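Local coordinates for protein acetolactate synthase isozyme 1 large subunit (Escherichia coli, PDB 6LPI) that is the large subunit of a thiamine diphosphate-dependent synthase of three-domain build that holds thiamine diphosphate with a magnesium ion, and also flavin-adenine dinucleotide, at residues Gly259-His264 and Arg289-Thr294; Val215-Gly220 and Pro239-Leu244; Ser268-Leu273 and Ala554-Met559. One frame throughout, in Å; residues are numbered along the deposited sequence.

Interaction 1 of 3, residues Gly259-His264 and Arg289-Thr294. With FAD (flavin-adenine dinucleotide), chain I.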
loop_
_atom_site.group_PDB
_atom_site.type_symbol
_atom_site.label_atom_id
_atom_site.label_comp_id
_atom_site.label_asym_id
_atom_site.label_seq_id
_atom_site.Cartn_x
_atom_site.Cartn_y
_atom_site.Cartn_z
ATOM N N GLY B 259 -16.176 -6.165 -11.553
ATOM C CA GLY B 259 -15.014 -5.355 -11.785
ATOM C C GLY B 259 -14.858 -4.349 -10.665
ATOM O O GLY B 259 -15.403 -4.498 -9.567
ATOM N N MET B 260 -14.184 -3.258 -10.981
ATOM C CA MET B 260 -13.802 -2.281 -9.981
ATOM C C MET B 260 -14.873 -1.213 -9.834
ATOM O O MET B 260 -15.465 -0.773 -10.815
ATOM C CB MET B 260 -12.475 -1.636 -10.353
ATOM C CG MET B 260 -12.213 -0.354 -9.645
ATOM S SD MET B 260 -10.570 0.285 -9.985
ATOM C CE MET B 260 -11.025 1.449 -11.246
ATOM N N LEU B 261 -15.130 -0.829 -8.592
ATOM C CA LEU B 261 -16.070 0.220 -8.231
ATOM C C LEU B 261 -15.366 1.564 -8.029
ATOM O O LEU B 261 -14.143 1.650 -7.920
ATOM C CB LEU B 261 -16.821 -0.183 -6.968
ATOM C CG LEU B 261 -16.089 0.161 -5.683
ATOM C CD1 LEU B 261 -16.996 -0.070 -4.492
ATOM C CD2 LEU B 261 -14.832 -0.684 -5.574
ATOM N N GLY B 262 -16.157 2.633 -8.003
ATOM C CA GLY B 262 -15.611 3.890 -7.533
ATOM C C GLY B 262 -15.377 4.989 -8.548
ATOM O O GLY B 262 -16.063 5.076 -9.556
ATOM N N MET B 263 -14.355 5.807 -8.284
ATOM C CA MET B 263 -14.199 7.096 -8.956
ATOM C C MET B 263 -14.155 6.927 -10.455
ATOM O O MET B 263 -14.764 7.702 -11.198
ATOM C CB MET B 263 -12.919 7.778 -8.468
ATOM C CG MET B 263 -12.279 8.759 -9.440
ATOM S SD MET B 263 -11.424 10.154 -8.622
ATOM C CE MET B 263 -10.009 9.413 -7.881
ATOM N N HIS B 264 -13.384 5.953 -10.916
ATOM C CA HIS B 264 -13.293 5.589 -12.319
ATOM C C HIS B 264 -13.739 4.150 -12.546
ATOM O O HIS B 264 -13.332 3.518 -13.528
ATOM C CB HIS B 264 -11.857 5.795 -12.797
ATOM C CG HIS B 264 -11.455 7.229 -12.916
ATOM N ND1 HIS B 264 -10.504 7.798 -12.098
ATOM C CD2 HIS B 264 -11.821 8.192 -13.794
ATOM C CE1 HIS B 264 -10.328 9.062 -12.439
ATOM N NE2 HIS B 264 -11.111 9.325 -13.470
ATOM N N ARG B 289 -12.256 7.282 -2.781
ATOM C CA ARG B 289 -12.122 7.012 -4.200
ATOM C C ARG B 289 -12.800 5.716 -4.621
ATOM O O ARG B 289 -13.121 5.553 -5.803
ATOM C CB ARG B 289 -10.641 6.976 -4.562
ATOM C CG ARG B 289 -10.019 8.362 -4.721
ATOM C CD ARG B 289 -8.494 8.322 -4.855
ATOM N NE ARG B 289 -7.967 9.548 -5.472
ATOM C CZ ARG B 289 -6.735 10.030 -5.291
ATOM N NH1 ARG B 289 -5.861 9.402 -4.501
ATOM N NH2 ARG B 289 -6.378 11.154 -5.898
ATOM N N ALA B 290 -13.138 4.848 -3.684
ATOM C CA ALA B 290 -13.960 3.691 -4.005
ATOM C C ALA B 290 -15.408 3.897 -3.620
ATOM O O ALA B 290 -16.291 3.317 -4.258
ATOM C CB ALA B 290 -13.451 2.431 -3.308
ATOM N N ILE B 291 -15.657 4.711 -2.596
ATOM C CA ILE B 291 -16.964 4.859 -1.967
ATOM C C ILE B 291 -17.683 6.133 -2.386
ATOM O O ILE B 291 -18.913 6.136 -2.551
ATOM C CB ILE B 291 -16.755 4.838 -0.433
ATOM C CG1 ILE B 291 -16.460 3.421 0.022
ATOM C CG2 ILE B 291 -17.852 5.504 0.373
ATOM C CD1 ILE B 291 -17.164 2.382 -0.788
ATOM N N GLY B 292 -16.921 7.189 -2.667
ATOM C CA GLY B 292 -17.523 8.480 -2.939
ATOM C C GLY B 292 -18.000 9.090 -1.631
ATOM O O GLY B 292 -17.504 8.758 -0.556
ATOM N N LYS B 293 -19.001 9.974 -1.719
ATOM C CA LYS B 293 -19.628 10.573 -0.537
ATOM C C LYS B 293 -20.165 9.488 0.384
ATOM O O LYS B 293 -21.078 8.736 0.016
ATOM C CB LYS B 293 -20.746 11.539 -0.916
ATOM C CG LYS B 293 -20.230 12.899 -1.312
ATOM C CD LYS B 293 -21.184 13.988 -0.908
ATOM C CE LYS B 293 -21.327 14.041 0.595
ATOM N NZ LYS B 293 -22.389 14.999 0.981
ATOM N N THR B 294 -19.565 9.389 1.571
ATOM C CA THR B 294 -19.826 8.280 2.481
ATOM C C THR B 294 -21.313 8.057 2.724
ATOM O O THR B 294 -21.829 6.946 2.555
ATOM C CB THR B 294 -19.118 8.566 3.799
ATOM O OG1 THR B 294 -17.717 8.743 3.550
ATOM C CG2 THR B 294 -19.342 7.443 4.768
HETATM P PA FAD I . -6.008 -0.981 1.002
HETATM O O1A FAD I . -5.398 -1.690 -0.143
HETATM O O2A FAD I . -5.161 0.045 1.706
HETATM O O5B FAD I . -6.424 -2.191 1.929
HETATM C C5B FAD I . -5.850 -2.371 3.239
HETATM C C4B FAD I . -6.966 -2.770 4.166
HETATM O O4B FAD I . -7.027 -4.216 4.291
HETATM C C3B FAD I . -6.827 -2.241 5.590
HETATM O O3B FAD I . -8.127 -1.912 6.081
HETATM C C2B FAD I . -6.148 -3.421 6.296
HETATM O O2B FAD I . -6.298 -3.431 7.708
HETATM C C1B FAD I . -6.923 -4.565 5.657
HETATM N N9A FAD I . -6.300 -5.873 5.761
HETATM C C8A FAD I . -5.032 -6.231 5.388
HETATM N N7A FAD I . -4.755 -7.501 5.583
HETATM C C5A FAD I . -5.926 -8.013 6.122
HETATM C C6A FAD I . -6.288 -9.303 6.562
HETATM N N6A FAD I . -5.472 -10.359 6.523
HETATM N N1A FAD I . -7.533 -9.469 7.061
HETATM C C2A FAD I . -8.353 -8.416 7.111
HETATM N N3A FAD I . -8.127 -7.161 6.721
HETATM C C4A FAD I . -6.885 -7.021 6.239
HETATM N N1 FAD I . -9.714 2.942 -5.815
HETATM C C2 FAD I . -10.958 2.453 -6.081
HETATM O O2 FAD I . -11.455 1.576 -5.386
HETATM N N3 FAD I . -11.677 2.935 -7.159
HETATM C C4 FAD I . -11.256 3.907 -8.043
HETATM O O4 FAD I . -11.985 4.253 -8.970
HETATM C C4X FAD I . -9.932 4.433 -7.745
HETATM N N5 FAD I . -9.440 5.365 -8.533
HETATM C C5X FAD I . -8.167 5.847 -8.251
HETATM C C6 FAD I . -7.617 6.829 -9.078
HETATM C C7 FAD I . -6.337 7.330 -8.840
HETATM C C7M FAD I . -5.778 8.400 -9.737
HETATM C C8 FAD I . -5.593 6.847 -7.750
HETATM C C8M FAD I . -4.213 7.383 -7.457
HETATM C C9 FAD I . -6.140 5.868 -6.924
HETATM C C9A FAD I . -7.418 5.375 -7.159
HETATM N N10 FAD I . -7.994 4.380 -6.339
HETATM C C10 FAD I . -9.243 3.886 -6.604
HETATM C "C1'" FAD I . -7.266 3.837 -5.193
HETATM C "C2'" FAD I . -7.678 4.481 -3.878
HETATM O "O2'" FAD I . -6.968 5.704 -3.685
HETATM C "C3'" FAD I . -7.338 3.537 -2.725
HETATM O "O3'" FAD I . -5.951 3.218 -2.762
HETATM C "C4'" FAD I . -8.130 2.234 -2.723
HETATM O "O4'" FAD I . -9.458 2.505 -3.156
HETATM C "C5'" FAD I . -8.164 1.587 -1.359
HETATM O "O5'" FAD I . -8.510 0.198 -1.505
HETATM P P FAD I . -8.553 -0.741 -0.267
HETATM O O1P FAD I . -9.822 -0.442 0.532
HETATM O O2P FAD I . -8.338 -2.015 -0.678
HETATM O O3P FAD I . -7.331 -0.234 0.548
#
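M263 and R289 run side by side against the flavin of FAD, where the loop after strand 257-260 meets the short helix 288-291 in the Rossmann-like central domain of this thiamine diphosphate enzyme. One hydrogen bond joins the backbones: M263 N donates to R289 O at 2.8 Å. G262, at a positive phi of 109°, lays its CA against the carbonyls of R289 and A290, so loop and helix approach closely here. The R289 side chain runs along the cofactor. Its CB lies 3.9 Å from C2' of the FAD ribityl chain and also faces C10 of the ring system. CG and CD pass between M263 CE on one hand and the ribityl O2' on the other. From CG to NE the chain is extended, which carries the guanidinium out over the far end of the flavin. NE meets M263 CE again, the methyl sitting at the guanidinium edge, while one guanidinium face covers FAD C8, 4.0 Å above the plane and set toward the rim. NH1 lies about equally near the methyl C8M and the ribityl O2'. M263 reaches this edge because its chain bends at chi2 and chi3, where chi3 of 70° turns CE back to R289. Deeper in, L261 packs its CD2 on A290 CB at 4.1 Å and its CD1 toward I291; N270 and L273 of helix 267-273 and Y217 of strand 214-218 complete this buried layer. The loop backbone reads the polar end of the flavin, supplying one acceptor and one donor. FAD N3 donates to L261 O at 2.9 Å, and H264 N donates to FAD O4 at 2.9 Å with an N-H...O angle of 171°.

Interaction 2 of 3, residues Val215-Gly220 and Pro239-Leu244. With FAD (flavin-adenine dinucleotide), chain I.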
loop_
_atom_site.group_PDB
_atom_site.type_symbol
_atom_site.label_atom_id
_atom_site.label_comp_id
_atom_site.label_asym_id
_atom_site.label_seq_id
_atom_site.Cartn_x
_atom_site.Cartn_y
_atom_site.Cartn_z
ATOM N N VAL B 215 -23.677 -7.856 -2.099
ATOM C CA VAL B 215 -22.489 -7.695 -2.917
ATOM C C VAL B 215 -21.293 -7.908 -2.017
ATOM O O VAL B 215 -21.332 -7.606 -0.815
ATOM C CB VAL B 215 -22.380 -6.331 -3.632
ATOM C CG1 VAL B 215 -23.708 -5.899 -4.218
ATOM C CG2 VAL B 215 -21.764 -5.307 -2.724
ATOM N N LEU B 216 -20.259 -8.509 -2.589
ATOM C CA LEU B 216 -19.011 -8.771 -1.895
ATOM C C LEU B 216 -18.012 -7.717 -2.358
ATOM O O LEU B 216 -17.813 -7.526 -3.557
ATOM C CB LEU B 216 -18.545 -10.205 -2.170
ATOM C CG LEU B 216 -17.176 -10.723 -1.771
ATOM C CD1 LEU B 216 -17.091 -10.799 -0.273
ATOM C CD2 LEU B 216 -16.989 -12.110 -2.332
ATOM N N TYR B 217 -17.493 -6.965 -1.424
ATOM C CA TYR B 217 -16.660 -5.802 -1.684
ATOM C C TYR B 217 -15.246 -6.135 -1.198
ATOM O O TYR B 217 -14.977 -6.167 0.003
ATOM C CB TYR B 217 -17.316 -4.596 -1.005
ATOM C CG TYR B 217 -16.522 -3.330 -0.821
ATOM C CD1 TYR B 217 -15.369 -3.064 -1.541
ATOM C CD2 TYR B 217 -16.929 -2.405 0.112
ATOM C CE1 TYR B 217 -14.666 -1.908 -1.339
ATOM C CE2 TYR B 217 -16.228 -1.254 0.327
ATOM C CZ TYR B 217 -15.100 -1.006 -0.402
ATOM O OH TYR B 217 -14.408 0.157 -0.179
ATOM N N LEU B 218 -14.349 -6.400 -2.141
ATOM C CA LEU B 218 -12.984 -6.827 -1.853
ATOM C C LEU B 218 -11.988 -5.685 -1.926
ATOM O O LEU B 218 -12.076 -4.822 -2.805
ATOM C CB LEU B 218 -12.547 -7.928 -2.813
ATOM C CG LEU B 218 -13.551 -9.042 -2.903
ATOM C CD1 LEU B 218 -12.983 -10.141 -3.828
ATOM C CD2 LEU B 218 -13.747 -9.524 -1.466
ATOM N N GLY B 219 -11.035 -5.709 -0.987
ATOM C CA GLY B 219 -9.949 -4.754 -0.942
ATOM C C GLY B 219 -8.597 -5.446 -0.920
ATOM O O GLY B 219 -8.497 -6.673 -0.995
ATOM N N GLY B 220 -7.554 -4.623 -0.825
ATOM C CA GLY B 220 -6.195 -5.128 -0.875
ATOM C C GLY B 220 -5.815 -6.058 0.259
ATOM O O GLY B 220 -4.715 -6.618 0.236
ATOM N N PRO B 239 -22.422 -11.227 -6.365
ATOM C CA PRO B 239 -21.748 -10.222 -7.190
ATOM C C PRO B 239 -20.577 -9.647 -6.406
ATOM O O PRO B 239 -20.726 -9.256 -5.249
ATOM C CB PRO B 239 -22.848 -9.181 -7.440
ATOM C CG PRO B 239 -24.115 -9.985 -7.421
ATOM C CD PRO B 239 -23.889 -11.133 -6.458
ATOM N N THR B 240 -19.391 -9.655 -7.007
ATOM C CA THR B 240 -18.188 -9.212 -6.306
ATOM C C THR B 240 -17.538 -8.031 -7.011
ATOM O O THR B 240 -17.281 -8.077 -8.214
ATOM C CB THR B 240 -17.193 -10.354 -6.171
ATOM O OG1 THR B 240 -16.653 -10.617 -7.461
ATOM C CG2 THR B 240 -17.888 -11.595 -5.694
ATOM N N THR B 241 -17.320 -6.962 -6.262
ATOM C CA THR B 241 -16.617 -5.788 -6.742
ATOM C C THR B 241 -15.259 -5.713 -6.057
ATOM O O THR B 241 -15.101 -6.143 -4.910
ATOM C CB THR B 241 -17.434 -4.512 -6.485
ATOM O OG1 THR B 241 -16.799 -3.395 -7.119
ATOM C CG2 THR B 241 -17.561 -4.224 -5.002
ATOM N N MET B 242 -14.285 -5.118 -6.736
ATOM C CA MET B 242 -12.959 -4.996 -6.152
ATOM C C MET B 242 -12.502 -3.546 -6.185
ATOM O O MET B 242 -12.908 -2.769 -7.050
ATOM C CB MET B 242 -11.943 -5.875 -6.877
ATOM C CG MET B 242 -12.258 -7.349 -6.883
ATOM S SD MET B 242 -11.707 -8.160 -8.410
ATOM C CE MET B 242 -13.069 -7.842 -9.533
ATOM N N THR B 243 -11.685 -3.177 -5.209
ATOM C CA THR B 243 -11.009 -1.891 -5.265
ATOM C C THR B 243 -9.858 -1.960 -6.255
ATOM O O THR B 243 -9.519 -3.027 -6.762
ATOM C CB THR B 243 -10.466 -1.511 -3.899
ATOM O OG1 THR B 243 -9.498 -2.494 -3.519
ATOM C CG2 THR B 243 -11.575 -1.473 -2.875
ATOM N N LEU B 244 -9.220 -0.812 -6.501
ATOM C CA LEU B 244 -8.009 -0.810 -7.322
ATOM C C LEU B 244 -6.944 -1.770 -6.797
ATOM O O LEU B 244 -6.156 -2.308 -7.579
ATOM C CB LEU B 244 -7.434 0.601 -7.417
ATOM C CG LEU B 244 -6.188 0.725 -8.298
ATOM C CD1 LEU B 244 -6.555 0.450 -9.728
ATOM C CD2 LEU B 244 -5.586 2.102 -8.150
HETATM P PA FAD I . -6.008 -0.981 1.002
HETATM O O1A FAD I . -5.398 -1.690 -0.143
HETATM O O2A FAD I . -5.161 0.045 1.706
HETATM O O5B FAD I . -6.424 -2.191 1.929
HETATM C C5B FAD I . -5.850 -2.371 3.239
HETATM C C4B FAD I . -6.966 -2.770 4.166
HETATM O O4B FAD I . -7.027 -4.216 4.291
HETATM C C3B FAD I . -6.827 -2.241 5.590
HETATM O O3B FAD I . -8.127 -1.912 6.081
HETATM C C2B FAD I . -6.148 -3.421 6.296
HETATM O O2B FAD I . -6.298 -3.431 7.708
HETATM C C1B FAD I . -6.923 -4.565 5.657
HETATM N N9A FAD I . -6.300 -5.873 5.761
HETATM C C8A FAD I . -5.032 -6.231 5.388
HETATM N N7A FAD I . -4.755 -7.501 5.583
HETATM C C5A FAD I . -5.926 -8.013 6.122
HETATM C C6A FAD I . -6.288 -9.303 6.562
HETATM N N6A FAD I . -5.472 -10.359 6.523
HETATM N N1A FAD I . -7.533 -9.469 7.061
HETATM C C2A FAD I . -8.353 -8.416 7.111
HETATM N N3A FAD I . -8.127 -7.161 6.721
HETATM C C4A FAD I . -6.885 -7.021 6.239
HETATM N N1 FAD I . -9.714 2.942 -5.815
HETATM C C2 FAD I . -10.958 2.453 -6.081
HETATM O O2 FAD I . -11.455 1.576 -5.386
HETATM N N3 FAD I . -11.677 2.935 -7.159
HETATM C C4 FAD I . -11.256 3.907 -8.043
HETATM O O4 FAD I . -11.985 4.253 -8.970
HETATM C C4X FAD I . -9.932 4.433 -7.745
HETATM N N5 FAD I . -9.440 5.365 -8.533
HETATM C C5X FAD I . -8.167 5.847 -8.251
HETATM C C6 FAD I . -7.617 6.829 -9.078
HETATM C C7 FAD I . -6.337 7.330 -8.840
HETATM C C7M FAD I . -5.778 8.400 -9.737
HETATM C C8 FAD I . -5.593 6.847 -7.750
HETATM C C8M FAD I . -4.213 7.383 -7.457
HETATM C C9 FAD I . -6.140 5.868 -6.924
HETATM C C9A FAD I . -7.418 5.375 -7.159
HETATM N N10 FAD I . -7.994 4.380 -6.339
HETATM C C10 FAD I . -9.243 3.886 -6.604
HETATM C "C1'" FAD I . -7.266 3.837 -5.193
HETATM C "C2'" FAD I . -7.678 4.481 -3.878
HETATM O "O2'" FAD I . -6.968 5.704 -3.685
HETATM C "C3'" FAD I . -7.338 3.537 -2.725
HETATM O "O3'" FAD I . -5.951 3.218 -2.762
HETATM C "C4'" FAD I . -8.130 2.234 -2.723
HETATM O "O4'" FAD I . -9.458 2.505 -3.156
HETATM C "C5'" FAD I . -8.164 1.587 -1.359
HETATM O "O5'" FAD I . -8.510 0.198 -1.505
HETATM P P FAD I . -8.553 -0.741 -0.267
HETATM O O1P FAD I . -9.822 -0.442 0.532
HETATM O O2P FAD I . -8.338 -2.015 -0.678
HETATM O O3P FAD I . -7.331 -0.234 0.548
#
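L216 and L218 bond through their backbones to residues 239-243, pairing strands 214-218 and 240-242 as parallel neighbours of a Rossmann-like sheet. The strand axes come within 4.7 Å and run 21° apart, and helix 226-235 makes the beta-alpha-beta crossover between them. Of the four backbone hydrogen bonds, two belong to L216, which gives its N-H to P239 O and takes that of T241 on its own O. The other two belong to L218: L218 N donates to T241 O, and T243 N donates to L218 O at 2.9 Å. Y217 lies between them and turns its backbone the other way, to I280 and L282 of strand 278-282. Apolar contacts lie on both faces. On one, L216 and T240 point the same way side by side, L216 CD2 on T240 CG2 at 3.5 Å, and L218 CB meets M242 CG. On the opposite face T241 CG2 touches Y217 CB, while T241 OG1 turns to G259 O in the next strand. T243 crosses the Y217 side chain at about a right angle, its CG2 in the ring plane 3.5 Å from the edge atom CE1. Polar contacts with FAD gather beyond the strand ends. G220 N donates to the phosphate oxygen O2P at 2.7 Å, and T243 OG1 donates to the same O2P at 3.1 Å. With chi1 at 62° OG1 takes the crowded position between N and carbonyl carbon, leaving CG2 for the tyrosine. G219 has no side chain, and its CA lies 3.2 Å from O2P. L244 N adds a weak bond to flavin O2. Two uncharged donors thus grip one phosphate oxygen, and would probably ease its negative charge without any charged group from these segments.

Interaction 3 of 3, residues Ser268-Leu273 and Ala554-Met559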
loop_
_atom_site.group_PDB
_atom_site.type_symbol
_atom_site.label_atom_id
_atom_site.label_comp_id
_atom_site.label_asym_id
_atom_site.label_seq_id
_atom_site.Cartn_x
_atom_site.Cartn_y
_atom_site.Cartn_z
ATOM N N SER B 268 -22.085 0.592 -14.552
ATOM C CA SER B 268 -23.121 -0.364 -14.179
ATOM C C SER B 268 -22.974 -0.794 -12.732
ATOM O O SER B 268 -23.949 -0.785 -11.984
ATOM C CB SER B 268 -23.089 -1.557 -15.140
ATOM O OG SER B 268 -22.125 -2.528 -14.740
ATOM N N THR B 269 -21.760 -1.065 -12.291
ATOM C CA THR B 269 -21.605 -1.591 -10.945
ATOM C C THR B 269 -21.661 -0.488 -9.900
ATOM O O THR B 269 -22.051 -0.735 -8.746
ATOM C CB THR B 269 -20.304 -2.380 -10.842
ATOM O OG1 THR B 269 -19.230 -1.458 -10.703
ATOM C CG2 THR B 269 -20.116 -3.151 -12.112
ATOM N N ASN B 270 -21.266 0.723 -10.265
ATOM C CA ASN B 270 -21.523 1.831 -9.362
ATOM C C ASN B 270 -23.020 1.989 -9.112
ATOM O O ASN B 270 -23.432 2.212 -7.975
ATOM C CB ASN B 270 -20.922 3.120 -9.911
ATOM C CG ASN B 270 -19.607 3.452 -9.259
ATOM O OD1 ASN B 270 -19.205 2.810 -8.293
ATOM N ND2 ASN B 270 -18.947 4.481 -9.755
ATOM N N TYR B 271 -23.858 1.808 -10.140
ATOM C CA TYR B 271 -25.301 1.840 -9.901
ATOM C C TYR B 271 -25.766 0.590 -9.165
ATOM O O TYR B 271 -26.672 0.655 -8.324
ATOM C CB TYR B 271 -26.076 1.975 -11.218
ATOM C CG TYR B 271 -25.997 3.342 -11.867
ATOM C CD1 TYR B 271 -25.872 4.490 -11.105
ATOM C CD2 TYR B 271 -25.985 3.477 -13.257
ATOM C CE1 TYR B 271 -25.757 5.741 -11.701
ATOM C CE2 TYR B 271 -25.877 4.737 -13.867
ATOM C CZ TYR B 271 -25.767 5.860 -13.073
ATOM O OH TYR B 271 -25.660 7.111 -13.632
ATOM N N ILE B 272 -25.163 -0.560 -9.474
ATOM C CA ILE B 272 -25.599 -1.816 -8.877
ATOM C C ILE B 272 -25.411 -1.792 -7.371
ATOM O O ILE B 272 -26.252 -2.305 -6.628
ATOM C CB ILE B 272 -24.856 -3.003 -9.509
ATOM C CG1 ILE B 272 -25.467 -3.324 -10.877
ATOM C CG2 ILE B 272 -24.877 -4.218 -8.552
ATOM C CD1 ILE B 272 -24.554 -4.116 -11.810
ATOM N N LEU B 273 -24.308 -1.196 -6.892
ATOM C CA LEU B 273 -24.053 -1.185 -5.453
ATOM C C LEU B 273 -25.147 -0.450 -4.687
ATOM O O LEU B 273 -25.498 -0.844 -3.566
ATOM C CB LEU B 273 -22.687 -0.571 -5.172
ATOM C CG LEU B 273 -21.535 -1.566 -5.353
ATOM C CD1 LEU B 273 -20.266 -0.895 -5.810
ATOM C CD2 LEU B 273 -21.260 -2.266 -4.057
ATOM N N ALA B 554 -18.347 14.057 -4.881
ATOM C CA ALA B 554 -19.667 13.655 -5.340
ATOM C C ALA B 554 -19.995 12.234 -4.900
ATOM O O ALA B 554 -19.133 11.476 -4.450
ATOM C CB ALA B 554 -19.768 13.751 -6.864
ATOM N N ALA B 555 -21.280 11.905 -5.006
ATOM C CA ALA B 555 -21.766 10.545 -4.847
ATOM C C ALA B 555 -21.274 9.669 -5.998
ATOM O O ALA B 555 -20.911 10.159 -7.068
ATOM C CB ALA B 555 -23.292 10.534 -4.811
ATOM N N ASN B 556 -21.236 8.352 -5.764
ATOM C CA ASN B 556 -20.825 7.465 -6.846
ATOM C C ASN B 556 -21.863 7.386 -7.962
ATOM O O ASN B 556 -21.549 6.860 -9.036
ATOM C CB ASN B 556 -20.596 6.030 -6.355
ATOM C CG ASN B 556 -19.186 5.781 -5.863
ATOM O OD1 ASN B 556 -18.245 6.480 -6.228
ATOM N ND2 ASN B 556 -19.023 4.712 -5.093
ATOM N N THR B 557 -23.088 7.883 -7.734
ATOM C CA THR B 557 -24.148 7.927 -8.735
ATOM C C THR B 557 -24.098 9.172 -9.599
ATOM O O THR B 557 -24.998 9.379 -10.419
ATOM C CB THR B 557 -25.520 7.834 -8.070
ATOM O OG1 THR B 557 -25.547 8.629 -6.883
ATOM C CG2 THR B 557 -25.830 6.389 -7.732
ATOM N N GLU B 558 -23.073 9.996 -9.454
ATOM C CA GLU B 558 -22.967 11.260 -10.167
ATOM C C GLU B 558 -21.703 11.180 -11.013
ATOM O O GLU B 558 -20.695 11.800 -10.686
ATOM C CB GLU B 558 -22.893 12.463 -9.184
ATOM C CG GLU B 558 -23.894 12.477 -8.012
ATOM C CD GLU B 558 -25.349 12.678 -8.463
ATOM O OE1 GLU B 558 -25.624 13.703 -9.134
ATOM O OE2 GLU B 558 -26.233 11.841 -8.143
ATOM N N MET B 559 -21.777 10.462 -12.128
ATOM C CA MET B 559 -20.606 10.171 -12.936
ATOM C C MET B 559 -20.641 10.881 -14.282
ATOM O O MET B 559 -21.708 11.140 -14.843
ATOM C CB MET B 559 -20.488 8.675 -13.163
ATOM C CG MET B 559 -20.377 7.897 -11.914
ATOM S SD MET B 559 -20.500 6.194 -12.435
ATOM C CE MET B 559 -22.223 6.157 -12.917
#
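N270 and N556 lay their amides one on the other where helix 267-273 of the Rossmann-like central domain meets a type I beta turn, A555 to E558, in the C-terminal tail. This inner half is the well-packed one. The two side chains cross at about a right angle, yet their amide planes are stacked only 21° apart, with N270 OD1 3.7 Å from N556 ND2. The amides do not bond to each other: N270 ND2 is turned to G262 O and N556 ND2 to A290 O, so N270 ties its helix to the flavin-binding loop and N556 ties the tail to helix 288-291. The N270 amide also directs a straight but weak hydrogen bond to sulphur, ND2 to M559 SD at 3.5 Å. From that sulphur the M559 chain bends, chi3 of -70° swinging CE to the face of the Y271 ring. There it makes a CH-pi contact, 4.0 Å from the ring centroid and 29° off the normal. Beyond the ring the packing thins: T557, partly exposed, brings little more than CG2 and its carbonyl O to the rim, both near the ring plane. On this outer side no polar bond ties helix to tail; E558, next in the turn, points away from the helix and lies at the surface. The turn is closed from within by E558 N to A555 O. At the margin of the contact T557 CG2 stands 3.9 Å from Y271 CD1.

In the fold
All three contacts lie on the same side of the chain's centre and involve the central domain, two reaching its parallel sheet. Interaction 2 closes first along the chain; interactions 1 and 3 follow with alternating segments, since helix 267-273 falls between the two segments of interaction 1. The centres of interactions 1 and 2 are about 11 Å apart. Those of interactions 1 and 3 are about 8 Å apart. Strands 240-242 and 257-260 are sheet neighbours, and L273 packs against V215. Interaction 1 binds the flavin's polar edge and touches the ribityl chain, interaction 2 chiefly a phosphate, with L244 reaching the flavin. Residues 554-559 bring the C-terminal tail back onto the central domain, beside its flavin-binding loop.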